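Local coordinates for acyl-coenzyme A oxidase acox-1.1 (Caenorhabditis elegans, PDB 5K3H), which catalyses the first step of peroxisomal beta-oxidation, using FAD and oxygen to desaturate the acyl chains of acyl-CoA substrates and releasing hydrogen peroxide, at residues K493-Q496 with H497-K500; K505-N508 with K509-L513; L531-A534 with S535-H538; L537-R540 with L541-E545. One frame throughout, in Å; residues are numbered along the deposited sequence.

Contact 1 of 4, residues K493-Q496 with H497-K500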
loop_
_atom_site.group_PDB
_atom_site.type_symbol
_atom_site.label_atom_id
_atom_site.label_comp_id
_atom_site.label_asym_id
_atom_site.label_seq_id
_atom_site.Cartn_x
_atom_site.Cartn_y
_atom_site.Cartn_z
ATOM N N LYS B 493 31.693 -6.192 -3.892
ATOM C CA LYS B 493 32.652 -5.113 -3.635
ATOM C C LYS B 493 32.096 -3.747 -4.004
ATOM O O LYS B 493 32.472 -2.744 -3.393
ATOM C CB LYS B 493 33.966 -5.341 -4.387
ATOM C CG LYS B 493 34.768 -6.508 -3.869
ATOM C CD LYS B 493 36.196 -6.401 -4.356
ATOM C CE LYS B 493 36.264 -6.375 -5.878
ATOM N NZ LYS B 493 37.477 -5.655 -6.402
ATOM N N THR B 494 31.219 -3.684 -5.009
ATOM C CA THR B 494 30.610 -2.414 -5.403
ATOM C C THR B 494 29.587 -1.944 -4.365
ATOM O O THR B 494 29.553 -0.756 -4.023
ATOM C CB THR B 494 29.992 -2.570 -6.795
ATOM O OG1 THR B 494 31.031 -2.920 -7.714
ATOM C CG2 THR B 494 29.331 -1.296 -7.281
ATOM N N PHE B 495 28.759 -2.861 -3.837
ATOM C CA PHE B 495 27.861 -2.507 -2.730
ATOM C C PHE B 495 28.644 -2.107 -1.479
ATOM O O PHE B 495 28.236 -1.205 -0.735
ATOM C CB PHE B 495 26.929 -3.675 -2.385
ATOM C CG PHE B 495 25.866 -3.943 -3.410
ATOM C CD1 PHE B 495 24.895 -3.001 -3.675
ATOM C CD2 PHE B 495 25.824 -5.147 -4.079
ATOM C CE1 PHE B 495 23.918 -3.235 -4.582
ATOM C CE2 PHE B 495 24.843 -5.400 -5.019
ATOM C CZ PHE B 495 23.884 -4.450 -5.268
ATOM N N GLN B 496 29.752 -2.793 -1.206
ATOM C CA GLN B 496 30.565 -2.411 -0.059
ATOM C C GLN B 496 31.081 -0.988 -0.220
ATOM O O GLN B 496 31.022 -0.183 0.719
ATOM C CB GLN B 496 31.711 -3.413 0.122
ATOM C CG GLN B 496 31.252 -4.717 0.735
ATOM C CD GLN B 496 32.349 -5.786 0.844
ATOM O OE1 GLN B 496 33.383 -5.697 0.190
ATOM N NE2 GLN B 496 32.092 -6.827 1.645
ATOM N N HIS B 497 31.522 -0.639 -1.429
ATOM C CA HIS B 497 32.023 0.705 -1.679
ATOM C C HIS B 497 30.947 1.763 -1.443
ATOM O O HIS B 497 31.193 2.751 -0.740
ATOM C CB HIS B 497 32.574 0.814 -3.100
ATOM C CG HIS B 497 33.018 2.198 -3.446
ATOM N ND1 HIS B 497 34.253 2.700 -3.087
ATOM C CD2 HIS B 497 32.359 3.216 -4.053
ATOM C CE1 HIS B 497 34.351 3.951 -3.497
ATOM N NE2 HIS B 497 33.215 4.289 -4.082
ATOM N N ILE B 498 29.752 1.600 -2.024
ATOM C CA ILE B 498 28.783 2.686 -1.900
ATOM C C ILE B 498 28.274 2.787 -0.463
ATOM O O ILE B 498 28.070 3.896 0.039
ATOM C CB ILE B 498 27.628 2.587 -2.926
ATOM C CG1 ILE B 498 26.590 1.563 -2.538
ATOM C CG2 ILE B 498 28.113 2.303 -4.360
ATOM C CD1 ILE B 498 25.676 1.241 -3.712
ATOM N N ALA B 499 28.110 1.652 0.243
ATOM C CA ALA B 499 27.684 1.716 1.641
ATOM C C ALA B 499 28.735 2.397 2.522
ATOM O O ALA B 499 28.391 3.207 3.395
ATOM C CB ALA B 499 27.360 0.316 2.169
ATOM N N LYS B 500 30.018 2.073 2.330
ATOM C CA LYS B 500 31.068 2.799 3.043
ATOM C C LYS B 500 31.059 4.282 2.681
ATOM O O LYS B 500 31.120 5.151 3.564
ATOM C CB LYS B 500 32.439 2.204 2.738
ATOM C CG LYS B 500 33.605 3.035 3.309
ATOM C CD LYS B 500 34.957 2.445 2.924
ATOM C CE LYS B 500 35.172 2.562 1.402
ATOM N NZ LYS B 500 36.410 1.882 0.919
#
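Phe-495 and Ile-498 make the side-chain contact on this turn of helix 489-515: Phe-495 CD1 and Ile-498 CD1 are 4.3 Å apart, the methyl meeting the ring obliquely. Ile-498 is the telling conformer. Its CG1 is wedged between backbone N and carbonyl carbon (chi1 78°), an uncommon choice on a helix, and from there runs back along the preceding turn, with CG1 3.7 Å from Phe-495 O. The other branch lies beside the backbone N and brings CG2 to 3.4 Å from Thr-494 O, the same carbonyl that accepts Ile-498 N at 3.1 Å. Beyond the turn Ile-498 packs on Tyr-581, an ATP-binding residue.

His-497 behaves differently. Only its CB stays near the turn, 3.5 Å from Thr-494 O; with CG opposite the backbone N (chi1 176°) the imidazole swings off to hydrogen-bond Asp-585 through NE2 and Ser-474 through ND1, and stacks on Phe-587. Lys-500 also reaches Ser-474, its chain extended as far as a bend at chi3. Lys-493, a turn before His-497, sends NZ to salt bridges with Glu-475 and Glu-490.

Main-chain bonds and a single apolar touch thus join the two segments, while their polar ends serve other partners. Held at both nitrogens, the imidazole should have little freedom to rotate, and the Asp-585 carboxylate may favour its protonation.

Contact 2 of 4, residues K505-N508 with K509-L513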
loop_
_atom_site.group_PDB
_atom_site.type_symbol
_atom_site.label_atom_id
_atom_site.label_comp_id
_atom_site.label_asym_id
_atom_site.label_seq_id
_atom_site.Cartn_x
_atom_site.Cartn_y
_atom_site.Cartn_z
ATOM N N LYS B 505 30.341 9.709 4.494
ATOM C CA LYS B 505 29.842 11.028 4.124
ATOM C C LYS B 505 28.849 11.537 5.163
ATOM O O LYS B 505 28.994 12.649 5.696
ATOM C CB LYS B 505 29.188 10.959 2.747
ATOM C CG LYS B 505 28.594 12.270 2.304
ATOM C CD LYS B 505 27.805 12.157 1.010
ATOM C CE LYS B 505 27.200 13.516 0.645
ATOM N NZ LYS B 505 26.817 13.568 -0.779
ATOM N N ALA B 506 27.885 10.692 5.539
ATOM C CA ALA B 506 26.875 11.101 6.505
ATOM C C ALA B 506 27.483 11.355 7.874
ATOM O O ALA B 506 27.112 12.320 8.550
ATOM C CB ALA B 506 25.793 10.028 6.605
ATOM N N ALA B 507 28.429 10.516 8.300
ATOM C CA ALA B 507 29.060 10.743 9.598
ATOM C C ALA B 507 29.859 12.047 9.597
ATOM O O ALA B 507 29.773 12.841 10.543
ATOM C CB ALA B 507 29.921 9.534 9.984
ATOM N N ASN B 508 30.589 12.320 8.514
ATOM C CA ASN B 508 31.332 13.571 8.435
ATOM C C ASN B 508 30.406 14.775 8.384
ATOM O O ASN B 508 30.780 15.851 8.869
ATOM C CB ASN B 508 32.263 13.574 7.230
ATOM C CG ASN B 508 33.489 12.745 7.473
ATOM O OD1 ASN B 508 33.904 12.580 8.624
ATOM N ND2 ASN B 508 34.095 12.238 6.411
ATOM N N LYS B 509 29.204 14.625 7.811
ATOM C CA LYS B 509 28.236 15.722 7.881
ATOM C C LYS B 509 27.861 16.007 9.334
ATOM O O LYS B 509 27.822 17.164 9.766
ATOM C CB LYS B 509 26.989 15.402 7.054
ATOM C CG LYS B 509 25.918 16.490 7.179
ATOM C CD LYS B 509 24.622 16.141 6.438
ATOM C CE LYS B 509 23.642 17.322 6.462
ATOM N NZ LYS B 509 22.411 17.042 5.654
ATOM N N PHE B 510 27.575 14.947 10.094
ATOM C CA PHE B 510 27.287 15.076 11.517
ATOM C C PHE B 510 28.489 15.657 12.268
ATOM O O PHE B 510 28.364 16.659 12.981
ATOM C CB PHE B 510 26.878 13.696 12.052
ATOM C CG PHE B 510 26.720 13.620 13.535
ATOM C CD1 PHE B 510 25.880 14.493 14.211
ATOM C CD2 PHE B 510 27.393 12.653 14.257
ATOM C CE1 PHE B 510 25.725 14.403 15.586
ATOM C CE2 PHE B 510 27.246 12.562 15.616
ATOM C CZ PHE B 510 26.415 13.438 16.283
ATOM N N PHE B 511 29.667 15.041 12.109
ATOM C CA PHE B 511 30.874 15.558 12.748
ATOM C C PHE B 511 31.144 17.001 12.337
ATOM O O PHE B 511 31.465 17.845 13.181
ATOM C CB PHE B 511 32.085 14.708 12.370
ATOM C CG PHE B 511 31.991 13.258 12.773
ATOM C CD1 PHE B 511 31.323 12.873 13.923
ATOM C CD2 PHE B 511 32.579 12.273 11.976
ATOM C CE1 PHE B 511 31.250 11.528 14.280
ATOM C CE2 PHE B 511 32.510 10.933 12.323
ATOM C CZ PHE B 511 31.845 10.557 13.481
ATOM N N GLY B 512 30.996 17.315 11.047
ATOM C CA GLY B 512 31.346 18.650 10.590
ATOM C C GLY B 512 30.505 19.739 11.223
ATOM O O GLY B 512 31.023 20.792 11.590
ATOM N N LEU B 513 29.195 19.502 11.361
ATOM C CA LEU B 513 28.299 20.485 11.969
ATOM C C LEU B 513 28.646 20.726 13.434
ATOM O O LEU B 513 28.546 21.859 13.922
ATOM C CB LEU B 513 26.839 20.043 11.834
ATOM C CG LEU B 513 26.248 20.185 10.430
ATOM C CD1 LEU B 513 24.934 19.415 10.322
ATOM C CD2 LEU B 513 26.048 21.620 10.056
#
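Phe-511 lies back against Ala-507, and this is where the turn is tight. Its CG stands beside the backbone N (chi1 -60°), which brings one ring face over the carbonyl of Ala-507: that oxygen is 3.2 Å from Phe-511 CG, displaced toward the rim. The same Ala-507 O accepts Phe-511 N at 2.7 Å in an almost straight bond (N-H...O 178°). Ala-507 CB touches Phe-511 CE2 at 3.8 Å. Val-449 of helix 437-456 packs on both residues. Phe-510 instead makes a T-shaped stack with Trp-524 of helix 520-553.

The looser side carries Asn-508, the exposed residue here, Lys-505 and Lys-509. Asn-508 OD1 lies in the plane of the Phe-511 ring, at its edge, 3.6 Å from CD2, amide and ring planes 59° apart; a weak hydrogen bond from Lys-456 also reaches this oxygen. Lys-509 NZ bonds to Lys-526 O and its chain packs on Tyr-601 of the second subunit, whose Asp-594 forms a salt bridge with Lys-505 NZ.

One oxygen over the ring face and another by its C-H edge suggest opposite electrostatics: the edge contact is probably favourable, the face contact more likely a consequence of helix and rotamer.

Contact 3 of 4, residues L531-A534 with S535-H538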
loop_
_atom_site.group_PDB
_atom_site.type_symbol
_atom_site.label_atom_id
_atom_site.label_comp_id
_atom_site.label_asym_id
_atom_site.label_seq_id
_atom_site.Cartn_x
_atom_site.Cartn_y
_atom_site.Cartn_z
ATOM N N LEU B 531 21.903 9.926 7.281
ATOM C CA LEU B 531 22.330 8.844 8.160
ATOM C C LEU B 531 21.497 7.593 7.935
ATOM O O LEU B 531 22.019 6.480 7.993
ATOM C CB LEU B 531 22.237 9.290 9.619
ATOM C CG LEU B 531 23.197 10.376 10.137
ATOM C CD1 LEU B 531 22.694 10.977 11.473
ATOM C CD2 LEU B 531 24.615 9.811 10.279
ATOM N N ASN B 532 20.195 7.754 7.676
ATOM C CA ASN B 532 19.349 6.594 7.404
ATOM C C ASN B 532 19.687 5.935 6.079
ATOM O O ASN B 532 19.616 4.703 5.963
ATOM C CB ASN B 532 17.878 6.988 7.397
ATOM C CG ASN B 532 17.295 7.013 8.754
ATOM O OD1 ASN B 532 17.967 6.710 9.738
ATOM N ND2 ASN B 532 16.018 7.315 8.826
ATOM N N ARG B 533 20.010 6.739 5.058
ATOM C CA ARG B 533 20.445 6.179 3.783
ATOM C C ARG B 533 21.611 5.218 3.983
ATOM O O ARG B 533 21.653 4.142 3.373
ATOM C CB ARG B 533 20.823 7.308 2.819
ATOM C CG ARG B 533 19.628 8.084 2.283
ATOM C CD ARG B 533 20.001 9.306 1.416
ATOM N NE ARG B 533 18.771 9.911 0.887
ATOM C CZ ARG B 533 18.642 11.167 0.481
ATOM N NH1 ARG B 533 19.679 11.995 0.525
ATOM N NH2 ARG B 533 17.467 11.600 0.040
ATOM N N ALA B 534 22.554 5.584 4.854
ATOM C CA ALA B 534 23.697 4.726 5.132
ATOM C C ALA B 534 23.272 3.423 5.799
ATOM O O ALA B 534 23.817 2.350 5.493
ATOM C CB ALA B 534 24.681 5.474 6.014
ATOM N N SER B 535 22.325 3.503 6.739
ATOM C CA SER B 535 21.876 2.314 7.452
ATOM C C SER B 535 21.211 1.326 6.502
ATOM O O SER B 535 21.369 0.105 6.644
ATOM C CB SER B 535 20.917 2.718 8.576
ATOM O OG SER B 535 21.479 3.724 9.400
ATOM N N ARG B 536 20.437 1.841 5.542
ATOM C CA ARG B 536 19.785 0.999 4.537
ATOM C C ARG B 536 20.796 0.341 3.594
ATOM O O ARG B 536 20.676 -0.842 3.263
ATOM C CB ARG B 536 18.782 1.836 3.738
ATOM C CG ARG B 536 17.577 2.286 4.536
ATOM C CD ARG B 536 16.461 2.802 3.630
ATOM N NE ARG B 536 15.503 3.614 4.366
ATOM C CZ ARG B 536 15.515 4.941 4.395
ATOM N NH1 ARG B 536 16.420 5.595 3.691
ATOM N NH2 ARG B 536 14.622 5.613 5.116
ATOM N N LEU B 537 21.767 1.106 3.093
ATOM C CA LEU B 537 22.753 0.511 2.195
ATOM C C LEU B 537 23.529 -0.593 2.902
ATOM O O LEU B 537 23.798 -1.649 2.327
ATOM C CB LEU B 537 23.683 1.600 1.653
ATOM C CG LEU B 537 23.039 2.631 0.710
ATOM C CD1 LEU B 537 23.965 3.790 0.472
ATOM C CD2 LEU B 537 22.655 1.983 -0.631
ATOM N N HIS B 538 23.873 -0.373 4.163
ATOM C CA HIS B 538 24.579 -1.387 4.931
ATOM C C HIS B 538 23.722 -2.638 5.093
ATOM O O HIS B 538 24.202 -3.768 4.901
ATOM C CB HIS B 538 24.963 -0.777 6.277
ATOM C CG HIS B 538 25.497 -1.760 7.263
ATOM N ND1 HIS B 538 26.824 -2.139 7.287
ATOM C CD2 HIS B 538 24.894 -2.403 8.295
ATOM C CE1 HIS B 538 27.010 -2.994 8.277
ATOM N NE2 HIS B 538 25.858 -3.165 8.907
#
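Ser-535 turns both its backbone N and its hydroxyl toward Leu-531 O. Ser-535 N reaches Leu-531 O at 3.2 Å, and the hydroxyl, placed beside that N by chi1 of -52°, brings OG to 3.1 Å from the same oxygen. Whether the hydroxyl proton goes there is not settled, because Leu-441 O of helix 437-456 is a second acceptor. The other main-chain bonds are regular i to i+4 ones.

Both segments lie in the middle of helix 520-553, in the C-terminal helical region of the acyl-CoA oxidase, and Arg-533 to Arg-536 belong to the ATP site that the two subunits share.

Among the charged groups, the Arg-536 chain, extended from CG to NE, runs back alongside the turn: its CG is 3.5 Å from Asn-532 O, and that oxygen lies over one face of the guanidinium. Arg-533 NE and Arg-536 NH1 are 5.7 Å apart, two cationic groups gathered in a nucleotide pocket; Glu-530 forms a salt bridge with the former residue.

Van der Waals contact makes up the rest: Leu-537 CG lies 3.4 Å from Arg-533 O, and Ala-534 packs on Thr-503 of helix 489-515. Arg-533 packs on Tyr-601 of the second subunit.

Contact 4 of 4, residues L537-R540 with L541-E545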
loop_
_atom_site.group_PDB
_atom_site.type_symbol
_atom_site.label_atom_id
_atom_site.label_comp_id
_atom_site.label_asym_id
_atom_site.label_seq_id
_atom_site.Cartn_x
_atom_site.Cartn_y
_atom_site.Cartn_z
ATOM N N LEU B 537 21.767 1.106 3.093
ATOM C CA LEU B 537 22.753 0.511 2.195
ATOM C C LEU B 537 23.529 -0.593 2.902
ATOM O O LEU B 537 23.798 -1.649 2.327
ATOM C CB LEU B 537 23.683 1.600 1.653
ATOM C CG LEU B 537 23.039 2.631 0.710
ATOM C CD1 LEU B 537 23.965 3.790 0.472
ATOM C CD2 LEU B 537 22.655 1.983 -0.631
ATOM N N HIS B 538 23.873 -0.373 4.163
ATOM C CA HIS B 538 24.579 -1.387 4.931
ATOM C C HIS B 538 23.722 -2.638 5.093
ATOM O O HIS B 538 24.202 -3.768 4.901
ATOM C CB HIS B 538 24.963 -0.777 6.277
ATOM C CG HIS B 538 25.497 -1.760 7.263
ATOM N ND1 HIS B 538 26.824 -2.139 7.287
ATOM C CD2 HIS B 538 24.894 -2.403 8.295
ATOM C CE1 HIS B 538 27.010 -2.994 8.277
ATOM N NE2 HIS B 538 25.858 -3.165 8.907
ATOM N N THR B 539 22.430 -2.444 5.394
ATOM C CA THR B 539 21.523 -3.567 5.587
ATOM C C THR B 539 21.319 -4.332 4.281
ATOM O O THR B 539 21.380 -5.565 4.268
ATOM C CB THR B 539 20.188 -3.053 6.145
ATOM O OG1 THR B 539 20.425 -2.346 7.372
ATOM C CG2 THR B 539 19.233 -4.207 6.404
ATOM N N ARG B 540 21.123 -3.609 3.170
ATOM C CA ARG B 540 21.003 -4.251 1.862
ATOM C C ARG B 540 22.289 -4.984 1.480
ATOM O O ARG B 540 22.238 -6.051 0.851
ATOM C CB ARG B 540 20.606 -3.221 0.798
ATOM C CG ARG B 540 19.223 -2.619 1.069
ATOM C CD ARG B 540 18.857 -1.455 0.168
ATOM N NE ARG B 540 18.496 -1.875 -1.180
ATOM C CZ ARG B 540 17.972 -1.068 -2.096
ATOM N NH1 ARG B 540 17.747 0.200 -1.814
ATOM N NH2 ARG B 540 17.667 -1.520 -3.296
ATOM N N LEU B 541 23.451 -4.422 1.820
ATOM C CA LEU B 541 24.702 -5.127 1.545
ATOM C C LEU B 541 24.758 -6.469 2.273
ATOM O O LEU B 541 25.171 -7.482 1.691
ATOM C CB LEU B 541 25.892 -4.250 1.929
ATOM C CG LEU B 541 27.223 -4.973 2.160
ATOM C CD1 LEU B 541 27.757 -5.572 0.848
ATOM C CD2 LEU B 541 28.222 -4.003 2.780
ATOM N N PHE B 542 24.346 -6.495 3.549
ATOM C CA PHE B 542 24.301 -7.748 4.304
ATOM C C PHE B 542 23.414 -8.777 3.622
ATOM O O PHE B 542 23.769 -9.953 3.531
ATOM C CB PHE B 542 23.790 -7.527 5.724
ATOM C CG PHE B 542 23.676 -8.810 6.506
ATOM C CD1 PHE B 542 24.794 -9.370 7.107
ATOM C CD2 PHE B 542 22.467 -9.491 6.587
ATOM C CE1 PHE B 542 24.697 -10.550 7.811
ATOM C CE2 PHE B 542 22.364 -10.684 7.291
ATOM C CZ PHE B 542 23.475 -11.213 7.906
ATOM N N ILE B 543 22.234 -8.354 3.168
ATOM C CA ILE B 543 21.292 -9.287 2.559
ATOM C C ILE B 543 21.894 -9.930 1.309
ATOM O O ILE B 543 21.813 -11.149 1.122
ATOM C CB ILE B 543 19.967 -8.555 2.256
ATOM C CG1 ILE B 543 19.274 -8.140 3.561
ATOM C CG2 ILE B 543 19.041 -9.430 1.411
ATOM C CD1 ILE B 543 18.223 -7.064 3.398
ATOM N N VAL B 544 22.539 -9.129 0.454
ATOM C CA VAL B 544 23.218 -9.666 -0.728
ATOM C C VAL B 544 24.293 -10.677 -0.331
ATOM O O VAL B 544 24.438 -11.729 -0.965
ATOM C CB VAL B 544 23.817 -8.527 -1.575
ATOM C CG1 VAL B 544 24.674 -9.114 -2.691
ATOM C CG2 VAL B 544 22.731 -7.605 -2.103
ATOM N N GLU B 545 25.109 -10.350 0.678
ATOM C CA GLU B 545 26.200 -11.257 1.049
ATOM C C GLU B 545 25.671 -12.575 1.614
ATOM O O GLU B 545 26.257 -13.640 1.369
ATOM C CB GLU B 545 27.140 -10.594 2.060
ATOM C CG GLU B 545 27.947 -9.432 1.507
ATOM C CD GLU B 545 29.118 -9.039 2.400
ATOM O OE1 GLU B 545 30.093 -9.814 2.508
ATOM O OE2 GLU B 545 29.078 -7.945 2.991
#
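The carbonyls of Leu-537 to Arg-540 accept the amides of Leu-541 to Val-544 in four consecutive i to i+4 hydrogen bonds, the first, Leu-541 N to Leu-537 O, measuring 2.8 Å. Thr-539 O is closely surrounded: it takes Ile-543 N at 3.1 Å, and Ile-543 lays its long branch along it, with CG1 3.4 Å and CD1 3.6 Å from the oxygen. Placing CG1 beside the backbone N (chi1 -67°) points that branch back down the helix, where Ile-543 CD1 comes within 4.3 Å of Thr-539 CG2. Thr-539 OG1 hydrogen-bonds Ser-535 O, one turn back. Val-544 CG2 lies 3.4 Å from Arg-540 O.

Leu-541 points its branches instead at Phe-495 and Gln-496 of helix 489-515. The Arg-540 chain bends at chi3 (75°) and carries NH2 to salt bridges with Glu-574 and Asp-577, which should anchor this charge against helix 557-577. Phe-542 turns toward helices 338-367 and 382-408. His-538 packs on Leu-444 and Leu-448 of helix 437-456 and hydrogen-bonds Tyr-469 through ND1.

Side chains leaving to touch five neighbouring helices are what a central helix of an alpha-helical bundle displays, here in the C-terminal part of the acyl-CoA oxidase fold.

In the fold
The four contacts pair off on two successive helices: contacts 1 and 2 on 489-515, contacts 3 and 4 on 520-553. The helices pack together where Ala-499 CB of contact 1 meets Leu-537 CB, a residue shared by contacts 3 and 4, at 3.9 Å, and again where Ala-506 of contact 2 meets Leu-531 of contact 3. Contacts 3 and 4 are buried; contacts 1 and 2, farther from the chain's centre, are partly so, and only contact 2 includes an exposed residue. Chemistry follows place: mostly apolar in contact 4, with one paired arginine; arginine-rich at the ATP site in contact 3; polar-ended in contact 1; aromatic and lysine-bearing in contact 2. Contacts 2 and 3 alone touch the second subunit.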